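Amuc_1102 (Akkermansia muciniphila, PDB 7DSZ) adopts an immunoglobulin-like fold related to archaeal type IV pilus proteins and may serve in a pilus-like assembly. Local coordinates at the interface of chains A and B. Sequence-based numbering; all coordinates share one arbitrary frame. Chains: chain A/B, Amuc_1102.

The interface of chains A and B. Residues chain A 12-13, 66-68, 70-71; chain B 85-86, 122.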
ATOM      1  N   THR A  12     -21.006 -14.065  -4.794  1.00 46.98           N
ATOM      2  CA  THR A  12     -21.074 -15.265  -3.971  1.00 50.20           C
ATOM      3  C   THR A  12     -22.418 -15.392  -3.265  1.00 46.16           C
ATOM      4  O   THR A  12     -22.626 -16.351  -2.516  1.00 42.20           O
ATOM      5  CB  THR A  12     -19.941 -15.269  -2.937  1.00 44.17           C
ATOM      6  OG1 THR A  12     -20.180 -14.250  -1.961  1.00 36.36           O
ATOM      7  CG2 THR A  12     -18.609 -15.000  -3.609  1.00 37.93           C
ATOM      8  N   SER A  13     -23.325 -14.444  -3.494  1.00 45.71           N
ATOM      9  CA  SER A  13     -24.608 -14.357  -2.821  1.00 50.13           C
ATOM     10  C   SER A  13     -25.689 -15.082  -3.616  1.00 52.78           C
ATOM     11  O   SER A  13     -25.456 -15.602  -4.711  1.00 51.79           O
ATOM     12  CB  SER A  13     -25.006 -12.895  -2.629  1.00 49.93           C
ATOM     13  OG  SER A  13     -23.981 -12.152  -1.994  1.00 54.67           O
ATOM     14  N   PRO A  66     -29.499 -11.258   2.705  1.00 43.88           N
ATOM     15  CA  PRO A  66     -28.552 -12.379   2.672  1.00 39.58           C
ATOM     16  C   PRO A  66     -28.364 -13.003   4.047  1.00 33.30           C
ATOM     17  O   PRO A  66     -28.403 -12.326   5.078  1.00 36.23           O
ATOM     18  CB  PRO A  66     -27.253 -11.737   2.164  1.00 39.52           C
ATOM     19  CG  PRO A  66     -27.416 -10.275   2.383  1.00 38.57           C
ATOM     20  CD  PRO A  66     -28.886  -9.991   2.273  1.00 41.25           C
ATOM     21  N   LYS A  67     -28.174 -14.330   4.046  1.00 38.08           N
ATOM     22  CA  LYS A  67     -28.021 -15.077   5.294  1.00 38.71           C
ATOM     23  C   LYS A  67     -26.856 -14.554   6.120  1.00 40.56           C
ATOM     24  O   LYS A  67     -26.915 -14.540   7.356  1.00 36.87           O
ATOM     25  CB  LYS A  67     -27.813 -16.563   4.999  1.00 47.78           C
ATOM     26  CG  LYS A  67     -28.992 -17.289   4.394  1.00 51.89           C
ATOM     27  CD  LYS A  67     -28.566 -18.677   3.932  1.00 55.13           C
ATOM     28  CE  LYS A  67     -27.699 -19.368   4.985  1.00 58.45           C
ATOM     29  NZ  LYS A  67     -27.181 -20.688   4.517  1.00 62.08           N
ATOM     30  N   SER A  68     -25.775 -14.134   5.453  1.00 38.93           N
ATOM     31  CA  SER A  68     -24.570 -13.705   6.151  1.00 36.31           C
ATOM     32  C   SER A  68     -24.690 -12.312   6.745  1.00 35.69           C
ATOM     33  O   SER A  68     -23.871 -11.949   7.597  1.00 36.16           O
ATOM     34  CB  SER A  68     -23.376 -13.740   5.199  1.00 35.30           C
ATOM     35  OG  SER A  68     -23.535 -12.775   4.167  1.00 34.50           O
ATOM     36  N   TYR A  70     -24.337  -9.537   4.966  1.00 34.53           N
ATOM     37  CA  TYR A  70     -23.438  -8.684   4.208  1.00 32.05           C
ATOM     38  C   TYR A  70     -23.661  -8.913   2.723  1.00 33.96           C
ATOM     39  O   TYR A  70     -24.159  -9.963   2.304  1.00 34.88           O
ATOM     40  CB  TYR A  70     -21.960  -8.987   4.510  1.00 27.55           C
ATOM     41  CG  TYR A  70     -21.467  -8.668   5.895  1.00 30.68           C
ATOM     42  CD1 TYR A  70     -21.724  -9.521   6.967  1.00 28.89           C
ATOM     43  CD2 TYR A  70     -20.692  -7.535   6.127  1.00 27.27           C
ATOM     44  CE1 TYR A  70     -21.247  -9.238   8.236  1.00 30.41           C
ATOM     45  CE2 TYR A  70     -20.211  -7.248   7.385  1.00 28.18           C
ATOM     46  CZ  TYR A  70     -20.488  -8.103   8.436  1.00 29.21           C
ATOM     47  OH  TYR A  70     -20.004  -7.806   9.686  1.00 30.61           O
ATOM     48  N   ILE A  71     -23.241  -7.932   1.926  1.00 28.29           N
ATOM     49  CA  ILE A  71     -23.102  -8.095   0.488  1.00 25.16           C
ATOM     50  C   ILE A  71     -21.612  -8.052   0.147  1.00 26.58           C
ATOM     51  O   ILE A  71     -20.783  -7.567   0.925  1.00 30.12           O
ATOM     52  CB  ILE A  71     -23.894  -7.032  -0.303  1.00 29.94           C
ATOM     53  CG1 ILE A  71     -23.384  -5.628   0.008  1.00 26.14           C
ATOM     54  CG2 ILE A  71     -25.388  -7.108   0.033  1.00 28.98           C
ATOM     55  CD1 ILE A  71     -23.956  -4.585  -0.930  1.00 29.07           C
TER
ATOM     56  N   PRO B  85     -21.431 -18.536   3.584  1.00 31.81           N
ATOM     57  CA  PRO B  85     -22.514 -18.217   4.529  1.00 35.54           C
ATOM     58  C   PRO B  85     -23.812 -17.796   3.859  1.00 44.78           C
ATOM     59  O   PRO B  85     -24.837 -17.702   4.547  1.00 41.07           O
ATOM     60  CB  PRO B  85     -21.927 -17.068   5.355  1.00 31.43           C
ATOM     61  CG  PRO B  85     -20.973 -16.392   4.405  1.00 31.91           C
ATOM     62  CD  PRO B  85     -20.387 -17.493   3.557  1.00 34.41           C
ATOM     63  N   ASP B  86     -23.799 -17.536   2.552  1.00 41.86           N
ATOM     64  CA  ASP B  86     -24.992 -17.127   1.826  1.00 42.73           C
ATOM     65  C   ASP B  86     -25.588 -18.246   0.983  1.00 47.49           C
ATOM     66  O   ASP B  86     -26.720 -18.101   0.512  1.00 49.60           O
ATOM     67  CB  ASP B  86     -24.681 -15.916   0.934  1.00 37.99           C
ATOM     68  CG  ASP B  86     -24.438 -14.646   1.736  1.00 42.89           C
ATOM     69  OD1 ASP B  86     -25.118 -14.452   2.766  1.00 42.71           O
ATOM     70  OD2 ASP B  86     -23.567 -13.840   1.340  1.00 45.14           O
ATOM     71  N   ARG B 122     -18.692 -12.184   8.659  1.00 25.71           N
ATOM     72  CA  ARG B 122     -19.594 -12.600   7.595  1.00 25.64           C
ATOM     73  C   ARG B 122     -19.605 -14.117   7.452  1.00 30.01           C
ATOM     74  O   ARG B 122     -20.671 -14.729   7.316  1.00 30.84           O
ATOM     75  CB  ARG B 122     -19.200 -11.932   6.283  1.00 25.85           C
ATOM     76  CG  ARG B 122     -20.129 -12.247   5.137  1.00 27.02           C
ATOM     77  CD  ARG B 122     -19.742 -11.512   3.869  1.00 28.61           C
ATOM     78  NE  ARG B 122     -20.709 -11.780   2.813  1.00 27.55           N
ATOM     79  CZ  ARG B 122     -20.475 -11.630   1.517  1.00 33.53           C
ATOM     80  NH1 ARG B 122     -19.287 -11.193   1.093  1.00 30.52           N
ATOM     81  NH2 ARG B 122     -21.431 -11.924   0.643  1.00 32.20           N
TER
HETATM   82  O   HOH W   1     -20.984 -15.167   0.411  1.00 35.18           O
HETATM   83  O   HOH W   2     -28.208 -15.525   1.217  1.00 47.77           O
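Carboxylate oxygen OD1 of B:Asp86 is gripped twice by A:Ser68. The backbone N of A:Ser68 donates to OD1 of B:Asp86 at 2.8 Å, nearly in line with its C-O bond. The hydroxyl OG of A:Ser68 donates to OD1 of B:Asp86 at 2.7 Å, from the syn side and 23° out of the carboxylate plane. This patch joins two copies of the Ig-like domain: the loop before strand 70-71 of chain A meets a loop and helix 117-124 of chain B. The pairing may be a crystal contact only. OG of A:Ser68 lies between its own N and carbonyl carbon (chi1 66°), which lets hydroxyl and amide reach one oxygen. B:Arg122 runs extended past A:Ser68, and NE of B:Arg122 donates to OG of A:Ser68 at 3.3 Å, in the guanidinium plane. Within chain B, NH2 of B:Arg122 forms a salt bridge to OD2 of B:Asp86 at 3.0 Å, which probably steadies the carboxylate. The aliphatic part of B:Arg122 runs alongside A:Tyr70 in the opposite sense, with CD of B:Arg122 3.4 Å from CB of A:Tyr70. An alanine in place of B:Arg122 would probably leave OD2 of B:Asp86 without its charged mate and open a gap beside A:Tyr70. Water 1 links OD2 of B:Asp86 to OG1 of A:Thr12. Water 2 joins the backbone N of A:Lys67 to the backbone O of B:Asp86. B:Pro85 packs its ring CB against CB of A:Ser68 at 3.6 Å.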